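Putative uncharacterized protein (Leishmania major, PDB 3M3I) is of unknown function but has a cupin-type beta fold of the DUF985 family, found here in an assembly of two subunits. Local coordinates at residues A[94-99]-A[146-151]; A[77-82]-A[184-189]; A[64-69]-A[169-174]; A[40-45]-A[60-65]. All blocks are in the same frame, centred on the assembly; numbering follows the deposited sequence.

Contact 1: A[94-99]-A[146-151]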
# COMPACT_ATOMS: atom_id res chain seq x y z
N LEU A 94 -10.47 -8.96 -8.11
CA LEU A 94 -9.76 -9.95 -7.34
C LEU A 94 -10.71 -11.11 -7.13
O LEU A 94 -11.87 -10.91 -6.74
CB LEU A 94 -9.35 -9.38 -5.98
CG LEU A 94 -8.03 -8.63 -5.88
CD1 LEU A 94 -7.95 -7.88 -4.56
CD2 LEU A 94 -6.89 -9.64 -5.99
N HIS A 95 -10.22 -12.32 -7.37
CA HIS A 95 -10.99 -13.54 -7.21
C HIS A 95 -10.39 -14.27 -6.03
O HIS A 95 -9.35 -14.90 -6.17
CB HIS A 95 -10.88 -14.40 -8.48
CG HIS A 95 -11.35 -13.71 -9.72
ND1 HIS A 95 -12.41 -14.16 -10.47
CD2 HIS A 95 -10.89 -12.61 -10.36
CE1 HIS A 95 -12.59 -13.37 -11.51
NE2 HIS A 95 -11.68 -12.41 -11.46
N VAL A 96 -11.04 -14.21 -4.88
CA VAL A 96 -10.45 -14.70 -3.63
C VAL A 96 -11.24 -15.89 -3.07
O VAL A 96 -12.39 -15.75 -2.69
CB VAL A 96 -10.43 -13.57 -2.56
CG1 VAL A 96 -9.77 -14.05 -1.28
CG2 VAL A 96 -9.71 -12.34 -3.08
N ILE A 97 -10.62 -17.07 -3.02
CA ILE A 97 -11.21 -18.20 -2.31
C ILE A 97 -10.53 -18.26 -0.94
O ILE A 97 -9.34 -18.50 -0.86
CB ILE A 97 -11.03 -19.54 -3.04
CG1 ILE A 97 -11.44 -19.43 -4.52
CG2 ILE A 97 -11.85 -20.62 -2.34
CD1 ILE A 97 -10.82 -20.50 -5.42
N LEU A 98 -11.27 -18.02 0.13
CA LEU A 98 -10.69 -17.95 1.47
C LEU A 98 -10.54 -19.34 2.03
O LEU A 98 -11.39 -20.18 1.77
CB LEU A 98 -11.58 -17.13 2.41
CG LEU A 98 -11.99 -15.73 1.98
CD1 LEU A 98 -13.09 -15.22 2.92
CD2 LEU A 98 -10.81 -14.76 1.98
N LYS A 99 -9.48 -19.59 2.79
CA LYS A 99 -9.31 -20.85 3.52
C LYS A 99 -10.37 -21.00 4.61
O LYS A 99 -10.92 -22.07 4.81
CB LYS A 99 -7.91 -20.92 4.14
CG LYS A 99 -7.50 -22.29 4.61
CD LYS A 99 -6.03 -22.27 4.99
CE LYS A 99 -5.47 -23.67 5.24
NZ LYS A 99 -3.98 -23.66 5.34
N LEU A 146 -10.48 1.14 -2.71
CA LEU A 146 -9.15 1.66 -2.98
C LEU A 146 -8.05 0.79 -2.41
O LEU A 146 -6.93 0.77 -2.92
CB LEU A 146 -8.98 3.06 -2.41
CG LEU A 146 -9.66 4.25 -3.08
CD1 LEU A 146 -9.55 5.42 -2.15
CD2 LEU A 146 -9.06 4.57 -4.47
N GLN A 147 -8.37 0.07 -1.34
CA GLN A 147 -7.43 -0.81 -0.66
C GLN A 147 -8.19 -2.09 -0.27
O GLN A 147 -9.37 -2.04 0.03
CB GLN A 147 -6.91 -0.08 0.58
CG GLN A 147 -5.88 -0.81 1.41
CD GLN A 147 -5.74 -0.25 2.83
OE1 GLN A 147 -5.60 -1.01 3.76
NE2 GLN A 147 -5.73 1.07 2.97
N TYR A 148 -7.50 -3.22 -0.29
CA TYR A 148 -8.05 -4.50 0.14
C TYR A 148 -6.93 -5.50 0.39
O TYR A 148 -5.91 -5.49 -0.31
CB TYR A 148 -9.02 -5.06 -0.91
CG TYR A 148 -9.53 -6.43 -0.57
CD1 TYR A 148 -10.69 -6.60 0.18
CD2 TYR A 148 -8.83 -7.57 -0.96
CE1 TYR A 148 -11.16 -7.88 0.50
CE2 TYR A 148 -9.29 -8.83 -0.64
CZ TYR A 148 -10.44 -8.98 0.09
OH TYR A 148 -10.87 -10.25 0.39
N THR A 149 -7.13 -6.36 1.40
CA THR A 149 -6.13 -7.31 1.88
C THR A 149 -6.58 -8.75 1.67
O THR A 149 -7.62 -9.16 2.18
CB THR A 149 -5.81 -7.09 3.37
OG1 THR A 149 -5.18 -5.83 3.54
CG2 THR A 149 -4.88 -8.17 3.91
N VAL A 150 -5.77 -9.52 0.93
CA VAL A 150 -6.06 -10.92 0.65
C VAL A 150 -5.44 -11.71 1.79
O VAL A 150 -4.24 -11.67 1.97
CB VAL A 150 -5.46 -11.36 -0.70
CG1 VAL A 150 -5.76 -12.82 -0.97
CG2 VAL A 150 -6.02 -10.50 -1.83
N PRO A 151 -6.26 -12.41 2.59
CA PRO A 151 -5.66 -13.05 3.76
C PRO A 151 -4.73 -14.19 3.36
O PRO A 151 -4.99 -14.88 2.38
CB PRO A 151 -6.86 -13.58 4.54
CG PRO A 151 -8.04 -12.80 4.03
CD PRO A 151 -7.73 -12.58 2.59

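Contact 2: A[77-82]-A[184-189]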
# COMPACT_ATOMS: atom_id res chain seq x y z
N ARG A 77 -1.23 -19.11 -4.20
CA ARG A 77 -1.42 -19.01 -2.77
C ARG A 77 -0.13 -18.55 -2.08
O ARG A 77 0.97 -18.91 -2.50
CB ARG A 77 -1.90 -20.35 -2.22
CG ARG A 77 -2.12 -20.38 -0.71
CD ARG A 77 -1.89 -21.77 -0.18
NE ARG A 77 -3.05 -22.62 -0.36
CZ ARG A 77 -3.01 -23.94 -0.57
NH1 ARG A 77 -1.86 -24.58 -0.68
NH2 ARG A 77 -4.14 -24.61 -0.69
N LEU A 78 -0.30 -17.73 -1.05
CA LEU A 78 0.80 -17.22 -0.24
C LEU A 78 0.61 -17.78 1.15
O LEU A 78 -0.31 -18.55 1.38
CB LEU A 78 0.79 -15.69 -0.23
CG LEU A 78 1.02 -14.98 -1.57
CD1 LEU A 78 0.63 -13.51 -1.52
CD2 LEU A 78 2.46 -15.10 -2.03
N CYS A 79 1.48 -17.42 2.07
CA CYS A 79 1.26 -17.78 3.47
C CYS A 79 1.17 -16.54 4.38
O CYS A 79 0.90 -16.68 5.55
CB CYS A 79 2.34 -18.76 3.96
SG CYS A 79 3.71 -17.99 4.77
N SER A 80 1.37 -15.35 3.82
CA SER A 80 1.13 -14.10 4.52
C SER A 80 0.07 -13.28 3.79
O SER A 80 -0.22 -13.55 2.63
CB SER A 80 2.43 -13.31 4.62
OG SER A 80 3.45 -14.10 5.20
N ASP A 81 -0.51 -12.29 4.48
CA ASP A 81 -1.49 -11.37 3.90
C ASP A 81 -0.85 -10.54 2.80
O ASP A 81 0.32 -10.19 2.88
CB ASP A 81 -2.01 -10.36 4.93
CG ASP A 81 -2.76 -10.99 6.08
OD1 ASP A 81 -2.90 -10.30 7.11
OD2 ASP A 81 -3.21 -12.14 5.97
N GLU A 82 -1.64 -10.20 1.79
CA GLU A 82 -1.20 -9.30 0.75
C GLU A 82 -2.22 -8.17 0.52
O GLU A 82 -3.39 -8.43 0.24
CB GLU A 82 -0.97 -10.07 -0.54
CG GLU A 82 -0.47 -9.19 -1.67
CD GLU A 82 -0.19 -9.95 -2.94
OE1 GLU A 82 -1.00 -10.83 -3.30
OE2 GLU A 82 0.83 -9.65 -3.57
N TYR A 184 9.63 -16.60 -2.70
CA TYR A 184 9.13 -17.62 -3.63
C TYR A 184 9.05 -19.01 -2.99
O TYR A 184 8.33 -19.88 -3.48
CB TYR A 184 9.95 -17.65 -4.92
CG TYR A 184 9.55 -16.60 -5.94
CD1 TYR A 184 8.38 -16.73 -6.67
CD2 TYR A 184 10.34 -15.48 -6.17
CE1 TYR A 184 8.01 -15.76 -7.61
CE2 TYR A 184 9.98 -14.50 -7.10
CZ TYR A 184 8.82 -14.65 -7.82
OH TYR A 184 8.46 -13.69 -8.74
N ARG A 185 9.73 -19.22 -1.86
CA ARG A 185 9.57 -20.47 -1.14
C ARG A 185 8.14 -20.63 -0.64
O ARG A 185 7.69 -21.76 -0.47
CB ARG A 185 10.59 -20.62 -0.02
CG ARG A 185 11.99 -20.96 -0.52
CD ARG A 185 13.04 -20.97 0.56
NE ARG A 185 13.22 -19.65 1.16
CZ ARG A 185 14.16 -19.33 2.06
NH1 ARG A 185 15.06 -20.21 2.47
NH2 ARG A 185 14.20 -18.09 2.54
N ASP A 186 7.42 -19.51 -0.46
CA ASP A 186 6.01 -19.49 -0.05
C ASP A 186 5.02 -19.25 -1.21
O ASP A 186 3.85 -18.90 -0.98
CB ASP A 186 5.79 -18.37 0.97
CG ASP A 186 6.82 -18.37 2.06
OD1 ASP A 186 7.12 -19.46 2.56
OD2 ASP A 186 7.33 -17.30 2.45
N PHE A 187 5.48 -19.41 -2.44
CA PHE A 187 4.67 -19.12 -3.62
C PHE A 187 4.27 -20.44 -4.22
O PHE A 187 5.14 -21.23 -4.66
CB PHE A 187 5.49 -18.29 -4.58
CG PHE A 187 4.78 -17.94 -5.86
CD1 PHE A 187 3.78 -16.98 -5.89
CD2 PHE A 187 5.16 -18.54 -7.07
CE1 PHE A 187 3.16 -16.64 -7.07
CE2 PHE A 187 4.54 -18.21 -8.25
CZ PHE A 187 3.54 -17.25 -8.25
N GLU A 188 2.97 -20.71 -4.18
CA GLU A 188 2.41 -21.93 -4.74
C GLU A 188 1.50 -21.55 -5.89
O GLU A 188 0.64 -20.71 -5.73
CB GLU A 188 1.64 -22.74 -3.68
CG GLU A 188 0.94 -23.99 -4.23
CD GLU A 188 0.68 -25.07 -3.18
OE1 GLU A 188 0.73 -24.76 -1.97
OE2 GLU A 188 0.42 -26.24 -3.57
N ILE A 189 1.70 -22.16 -7.06
CA ILE A 189 0.86 -21.89 -8.22
C ILE A 189 0.05 -23.16 -8.49
O ILE A 189 0.50 -24.25 -8.21
CB ILE A 189 1.70 -21.45 -9.44
CG1 ILE A 189 0.82 -20.89 -10.55
CG2 ILE A 189 2.52 -22.61 -10.01
CD1 ILE A 189 0.19 -19.55 -10.23

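Contact 3: A[64-69]-A[169-174]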
# COMPACT_ATOMS: atom_id res chain seq x y z
N TYR A 64 5.01 -3.11 -7.53
CA TYR A 64 4.03 -2.58 -8.45
C TYR A 64 3.47 -3.78 -9.23
O TYR A 64 4.22 -4.59 -9.72
CB TYR A 64 4.68 -1.63 -9.41
CG TYR A 64 5.07 -0.28 -8.85
CD1 TYR A 64 4.11 0.63 -8.40
CD2 TYR A 64 6.40 0.12 -8.82
CE1 TYR A 64 4.48 1.87 -7.92
CE2 TYR A 64 6.76 1.35 -8.34
CZ TYR A 64 5.81 2.23 -7.90
OH TYR A 64 6.19 3.47 -7.43
N PHE A 65 2.15 -3.89 -9.34
CA PHE A 65 1.55 -4.96 -10.11
C PHE A 65 0.57 -4.41 -11.13
O PHE A 65 -0.33 -3.67 -10.77
CB PHE A 65 0.85 -5.96 -9.19
CG PHE A 65 0.30 -7.14 -9.91
CD1 PHE A 65 1.13 -8.19 -10.27
CD2 PHE A 65 -1.03 -7.19 -10.27
CE1 PHE A 65 0.63 -9.28 -10.96
CE2 PHE A 65 -1.54 -8.29 -10.95
CZ PHE A 65 -0.70 -9.33 -11.30
N LEU A 66 0.74 -4.78 -12.40
CA LEU A 66 -0.20 -4.40 -13.47
C LEU A 66 -0.81 -5.65 -14.10
O LEU A 66 -0.15 -6.67 -14.28
CB LEU A 66 0.49 -3.49 -14.50
CG LEU A 66 -0.28 -2.99 -15.74
CD1 LEU A 66 0.31 -1.68 -16.30
CD2 LEU A 66 -0.29 -4.05 -16.84
N CYS A 67 -2.09 -5.55 -14.42
CA CYS A 67 -2.91 -6.66 -14.92
C CYS A 67 -3.61 -6.18 -16.20
O CYS A 67 -3.98 -5.02 -16.28
CB CYS A 67 -3.93 -7.02 -13.84
SG CYS A 67 -4.75 -8.63 -13.94
N THR A 68 -3.75 -7.06 -17.18
CA THR A 68 -4.44 -6.75 -18.44
C THR A 68 -5.46 -7.85 -18.72
O THR A 68 -5.45 -8.88 -18.06
CB THR A 68 -3.44 -6.66 -19.62
OG1 THR A 68 -2.57 -7.79 -19.60
CG2 THR A 68 -2.61 -5.39 -19.54
N PRO A 69 -6.37 -7.63 -19.69
CA PRO A 69 -7.29 -8.72 -20.05
C PRO A 69 -6.59 -9.95 -20.67
O PRO A 69 -7.05 -11.07 -20.49
CB PRO A 69 -8.25 -8.06 -21.05
CG PRO A 69 -8.12 -6.60 -20.81
CD PRO A 69 -6.71 -6.38 -20.38
N ALA A 169 -9.91 1.36 -20.00
CA ALA A 169 -8.49 1.71 -20.09
C ALA A 169 -7.59 0.56 -20.55
O ALA A 169 -6.48 0.79 -21.01
CB ALA A 169 -8.02 2.24 -18.74
N GLY A 170 -8.07 -0.68 -20.41
CA GLY A 170 -7.32 -1.86 -20.88
C GLY A 170 -6.31 -2.43 -19.90
O GLY A 170 -5.58 -3.36 -20.24
N TYR A 171 -6.25 -1.88 -18.69
CA TYR A 171 -5.31 -2.34 -17.67
C TYR A 171 -5.72 -1.87 -16.29
O TYR A 171 -6.63 -1.07 -16.15
CB TYR A 171 -3.92 -1.77 -17.95
CG TYR A 171 -3.82 -0.33 -17.57
CD1 TYR A 171 -3.26 0.06 -16.35
CD2 TYR A 171 -4.32 0.65 -18.39
CE1 TYR A 171 -3.19 1.39 -15.99
CE2 TYR A 171 -4.25 1.99 -18.04
CZ TYR A 171 -3.68 2.35 -16.84
OH TYR A 171 -3.60 3.67 -16.50
N SER A 172 -5.03 -2.37 -15.28
CA SER A 172 -5.17 -1.87 -13.92
C SER A 172 -3.84 -1.93 -13.22
O SER A 172 -3.29 -3.02 -13.07
CB SER A 172 -6.17 -2.71 -13.16
OG SER A 172 -6.25 -2.26 -11.82
N LEU A 173 -3.32 -0.78 -12.80
CA LEU A 173 -2.06 -0.72 -12.07
C LEU A 173 -2.33 -0.59 -10.56
O LEU A 173 -3.16 0.22 -10.14
CB LEU A 173 -1.22 0.46 -12.56
CG LEU A 173 0.07 0.83 -11.82
CD1 LEU A 173 1.10 -0.29 -11.89
CD2 LEU A 173 0.65 2.12 -12.38
N VAL A 174 -1.64 -1.39 -9.76
CA VAL A 174 -1.76 -1.32 -8.31
C VAL A 174 -0.37 -1.41 -7.69
O VAL A 174 0.62 -1.61 -8.38
CB VAL A 174 -2.66 -2.47 -7.72
CG1 VAL A 174 -4.09 -2.35 -8.18
CG2 VAL A 174 -2.11 -3.85 -8.07

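Contact 4: A[40-45]-A[60-65]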
# COMPACT_ATOMS: atom_id res chain seq x y z
N SER A 40 7.30 -5.30 -10.65
CA SER A 40 8.69 -5.09 -10.25
C SER A 40 8.79 -4.90 -8.74
O SER A 40 7.92 -4.31 -8.14
CB SER A 40 9.29 -3.89 -10.97
OG SER A 40 8.61 -2.71 -10.61
N GLU A 41 9.86 -5.40 -8.15
CA GLU A 41 10.17 -5.15 -6.76
C GLU A 41 10.49 -3.66 -6.56
O GLU A 41 11.02 -3.01 -7.44
CB GLU A 41 11.33 -6.05 -6.30
CG GLU A 41 10.99 -7.54 -6.36
CD GLU A 41 12.12 -8.46 -5.87
OE1 GLU A 41 12.83 -8.09 -4.90
OE2 GLU A 41 12.31 -9.56 -6.45
N VAL A 42 10.11 -3.13 -5.40
CA VAL A 42 10.35 -1.74 -5.07
C VAL A 42 11.19 -1.72 -3.81
O VAL A 42 12.38 -1.45 -3.88
CB VAL A 42 9.04 -0.94 -4.92
CG1 VAL A 42 9.32 0.54 -4.83
CG2 VAL A 42 8.13 -1.24 -6.10
N VAL A 43 10.59 -2.05 -2.67
CA VAL A 43 11.35 -2.10 -1.43
C VAL A 43 11.13 -3.39 -0.67
O VAL A 43 10.11 -4.06 -0.82
CB VAL A 43 11.06 -0.91 -0.50
CG1 VAL A 43 11.25 0.40 -1.26
CG2 VAL A 43 9.66 -1.01 0.08
N ARG A 44 12.13 -3.68 0.16
CA ARG A 44 12.16 -4.83 1.04
C ARG A 44 12.70 -4.35 2.42
O ARG A 44 13.83 -3.89 2.52
CB ARG A 44 13.08 -5.90 0.42
CG ARG A 44 12.33 -6.89 -0.49
CD ARG A 44 13.06 -7.25 -1.78
NE ARG A 44 14.24 -8.10 -1.56
CZ ARG A 44 14.21 -9.40 -1.27
NH1 ARG A 44 13.05 -10.05 -1.12
NH2 ARG A 44 15.36 -10.06 -1.10
N SER A 45 11.87 -4.44 3.46
CA SER A 45 12.29 -4.10 4.83
C SER A 45 13.71 -4.55 5.19
O SER A 45 14.11 -5.67 4.89
CB SER A 45 11.32 -4.72 5.85
OG SER A 45 11.70 -4.42 7.20
N TYR A 60 8.19 -6.66 5.60
CA TYR A 60 7.34 -6.49 4.43
C TYR A 60 8.19 -6.46 3.17
O TYR A 60 9.39 -6.22 3.23
CB TYR A 60 6.53 -5.20 4.53
CG TYR A 60 7.39 -3.96 4.42
CD1 TYR A 60 7.58 -3.32 3.21
CD2 TYR A 60 8.02 -3.44 5.53
CE1 TYR A 60 8.37 -2.21 3.12
CE2 TYR A 60 8.82 -2.31 5.44
CZ TYR A 60 9.00 -1.70 4.23
OH TYR A 60 9.79 -0.58 4.13
N THR A 61 7.54 -6.70 2.05
CA THR A 61 8.09 -6.54 0.73
C THR A 61 6.98 -5.88 -0.07
O THR A 61 5.82 -6.14 0.20
CB THR A 61 8.49 -7.89 0.09
OG1 THR A 61 7.36 -8.76 0.07
CG2 THR A 61 9.62 -8.57 0.87
N THR A 62 7.32 -5.01 -1.01
CA THR A 62 6.30 -4.33 -1.84
C THR A 62 6.62 -4.47 -3.31
O THR A 62 7.77 -4.74 -3.68
CB THR A 62 6.15 -2.80 -1.53
OG1 THR A 62 7.09 -2.07 -2.32
CG2 THR A 62 6.35 -2.48 -0.05
N ILE A 63 5.59 -4.29 -4.14
CA ILE A 63 5.73 -4.35 -5.60
C ILE A 63 4.71 -3.46 -6.29
O ILE A 63 3.71 -3.09 -5.71
CB ILE A 63 5.55 -5.79 -6.16
CG1 ILE A 63 4.13 -6.29 -5.98
CG2 ILE A 63 6.52 -6.78 -5.51
CD1 ILE A 63 3.82 -7.54 -6.79
N TYR A 64 5.01 -3.11 -7.53
CA TYR A 64 4.03 -2.58 -8.45
C TYR A 64 3.47 -3.78 -9.23
O TYR A 64 4.22 -4.59 -9.72
CB TYR A 64 4.68 -1.63 -9.41
CG TYR A 64 5.07 -0.28 -8.85
CD1 TYR A 64 4.11 0.63 -8.40
CD2 TYR A 64 6.40 0.12 -8.82
CE1 TYR A 64 4.48 1.87 -7.92
CE2 TYR A 64 6.76 1.35 -8.34
CZ TYR A 64 5.81 2.23 -7.90
OH TYR A 64 6.19 3.47 -7.43
N PHE A 65 2.15 -3.89 -9.34
CA PHE A 65 1.55 -4.96 -10.11
C PHE A 65 0.57 -4.41 -11.13
O PHE A 65 -0.33 -3.67 -10.77
CB PHE A 65 0.85 -5.96 -9.19
CG PHE A 65 0.30 -7.14 -9.91
CD1 PHE A 65 1.13 -8.19 -10.27
CD2 PHE A 65 -1.03 -7.19 -10.27
CE1 PHE A 65 0.63 -9.28 -10.96
CE2 PHE A 65 -1.54 -8.29 -10.95
CZ PHE A 65 -0.70 -9.33 -11.30

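Contact 1: A[94-99]-A[146-151]
The phenol ring of Tyr148 is met by Leu94 and Val96, both of which approach it obliquely. Leu94 brings one methyl, its CD1, to 3.7 Å from Tyr148 CD2, and the two side chains cross obliquely. Val96 CG2 lies close to the hydroxyl end, 4.3 Å from Tyr148 CE2. Val150 CG2, from the ring's own strand, sits at the edge in the ring plane, and the same methyl lies 4.2 Å from Leu94 CD1. Outside the two segments, Arg106 forms a cation-pi pair with this ring. Tyr148 CB points toward strand 94-98, and CG, anti to the backbone N (chi1 175°), continues in that direction to where Leu94 and Val96 meet the ring.

Two further pairs continue the apolar layer toward the C-terminal ends. Val96 CG1 meets Val150 CG1 at 4.2 Å, methyl to methyl. Leu98 then reaches Pro151 with its CD2, 3.8 Å from the proline CD, and CG of the same ring is only slightly farther off. No hydrogen bond joins the segments, and all six touching residues are buried. The axes of strands 94-98 and 147-150 come no closer than 9.5 Å and run 38° apart, which is layer-to-layer spacing rather than pairing within one sheet. Strand 92-98 pairs with 130-136 and 155-159, whereas 147-150 pairs with 81-87. Apolar side chains filling the interior between two antiparallel sheets in this way are characteristic of the cupin beta-barrel, also described as a beta-sandwich.

Contact 2: A[77-82]-A[184-189]
Arg77 and Glu188 lie side by side across a pair of short strands and point the same way, bringing their charged groups together on one face of the sheet. The flat groups are turned almost perpendicular, the guanidinium and carboxylate planes being 87° apart. Glu188 OE1 sits at the guanidinium edge, near its plane, and is 2.9 Å from Arg77 NH1. The N-H is poorly aimed, at 117°, so the salt bridge contains only a weak hydrogen bond. A bend at chi3 (-81°) swings NE out of line with the chain before it, and NE also has a weak hydrogen bond to Tyr128 OH.

Beneath these side chains the two residues form an antiparallel hydrogen-bonded pair. Arg77 N donates to Glu188 O at 2.9 Å, and Glu188 N returns a bond to Arg77 O at 3.2 Å. The next step of the chain is joined more lightly: Leu78 CA approaches Asp186 O at 3.6 Å in a C-H...O contact, while Leu78 CD2 stands at the edge of the Phe187 ring. One face of that ring carries Tyr184 CE1, 4.0 Å above the plane and offset toward the rim. Cys79 SG touches Asp186 CG at 4.1 Å, and the carboxylate itself is engaged by Arg57 in a salt bridge.

Two backbone bonds thus attach strand 188-189, the outermost strand of its sheet within this chain, to strand 76-77. Because both charged residues are partly exposed and the N-H of Arg77 NH1 is badly aimed, the bridge probably adds attraction more than directional restraint.

Contact 3: A[64-69]-A[169-174]
Val174 O is held by two groups of the neighbouring strand: the amide of Phe65, whose N is 2.9 Å away, and the CA-H of Tyr64, whose CA is 3.5 Å away. The amide donor stands above the carbonyl plane, 42° out of it. Val174 N gives Phe65 O the shortest bond of the contact, 2.8 Å, nearly along the C=O axis. Cys67 and Ser172 form the second hydrogen-bonded pair, and Leu66 faces Leu173 between them without amide bonds.

On the face shared by Phe65, Val174 CG2, set between its backbone N and carbonyl carbon, lies at the phenylalanine ring edge and packs on Phe65 CB at 3.8 Å. On the other face, Leu66 CD1 comes to 4.0 Å from Tyr171 CD1, the two side chains crossing at about a right angle. Past the paired strands, Pro69 CD presses on Gly170 O at 3.2 Å.

The ladder joins strand 56-67 to 172-179, with 38-44 on the far edge of the first and 81-87 on that of the second. Helix 21-27 covers the Leu66 and Leu173 face through Trp24, which also bonds Tyr171 OH, while Leu92 of strand 92-98 meets Cys67 and Ser172.

Contact 4: A[40-45]-A[60-65]
Backbone hydrogen bonds carry the antiparallel pairing of Ser40 to Ser45 with Tyr60 to Tyr64. Ser40 and Tyr64 exchange two bonds at one end, and Ser45 N donates to Tyr60 O at the other. Between them the register shifts by one residue in a beta bulge, where Val42 and Val43 together oppose Thr62. Thr62 N bonds Val43 O at 3.0 Å, whereas Val42 N reaches Thr62 O in a weak bond of 3.3 Å.

Aromatic contacts come next. Tyr60 CG lies between the backbone N and the carbonyl carbon (chi1 68°), and the ring it carries has Ser45 N over the centre of one face, 4.0 Å above the plane, and Ser45 CB 3.5 Å from its CE2. Val43 CG2 lies at the ring edge, 3.5 Å from Tyr60 CE1. Val42 CG2 approaches Tyr64 CD2 to 3.5 Å, the two side chains crossing at about a right angle.

Aliphatic packing completes the set: Val43 CG2 also meets Thr62 CG2, and Arg44 lies beside Thr61, pointing the same way, with its CG 3.5 Å from Thr61 CG2. Within its own strand Arg44 NE has a long salt bridge to Glu41 OE1, with the oxygen well out of the guanidinium plane and no N-H pointing at it, so the link is probably electrostatic only.

Tyr60 OH bonds Asp81 OD1, and Thr62 OG1 bonds Gln147 OE1, both of the second subunit. The bulged pair therefore combines a main-chain ladder with a polar and apolar surface engaged at the dimer interface.

From the N terminus, contact 4 closes first, pairing 40-45 with 60-65 across a short excursion. Contact 3 opens on the residues where it ends, Tyr64 and Phe65 being common to both, so strand 56-67 is bordered by 38-44 on one edge and 172-179 on the other. Contact 2 opens at 77-82, before contact 3 has closed at 169-174, and ends later at 184-189; these two cross. Contact 1 lies within both loops and packs one sheet on the other. It touches contact 2 directly, where Val150 N probably bonds Glu82 O. All four contacts reach the second subunit, contact 2 through Asp81 alone.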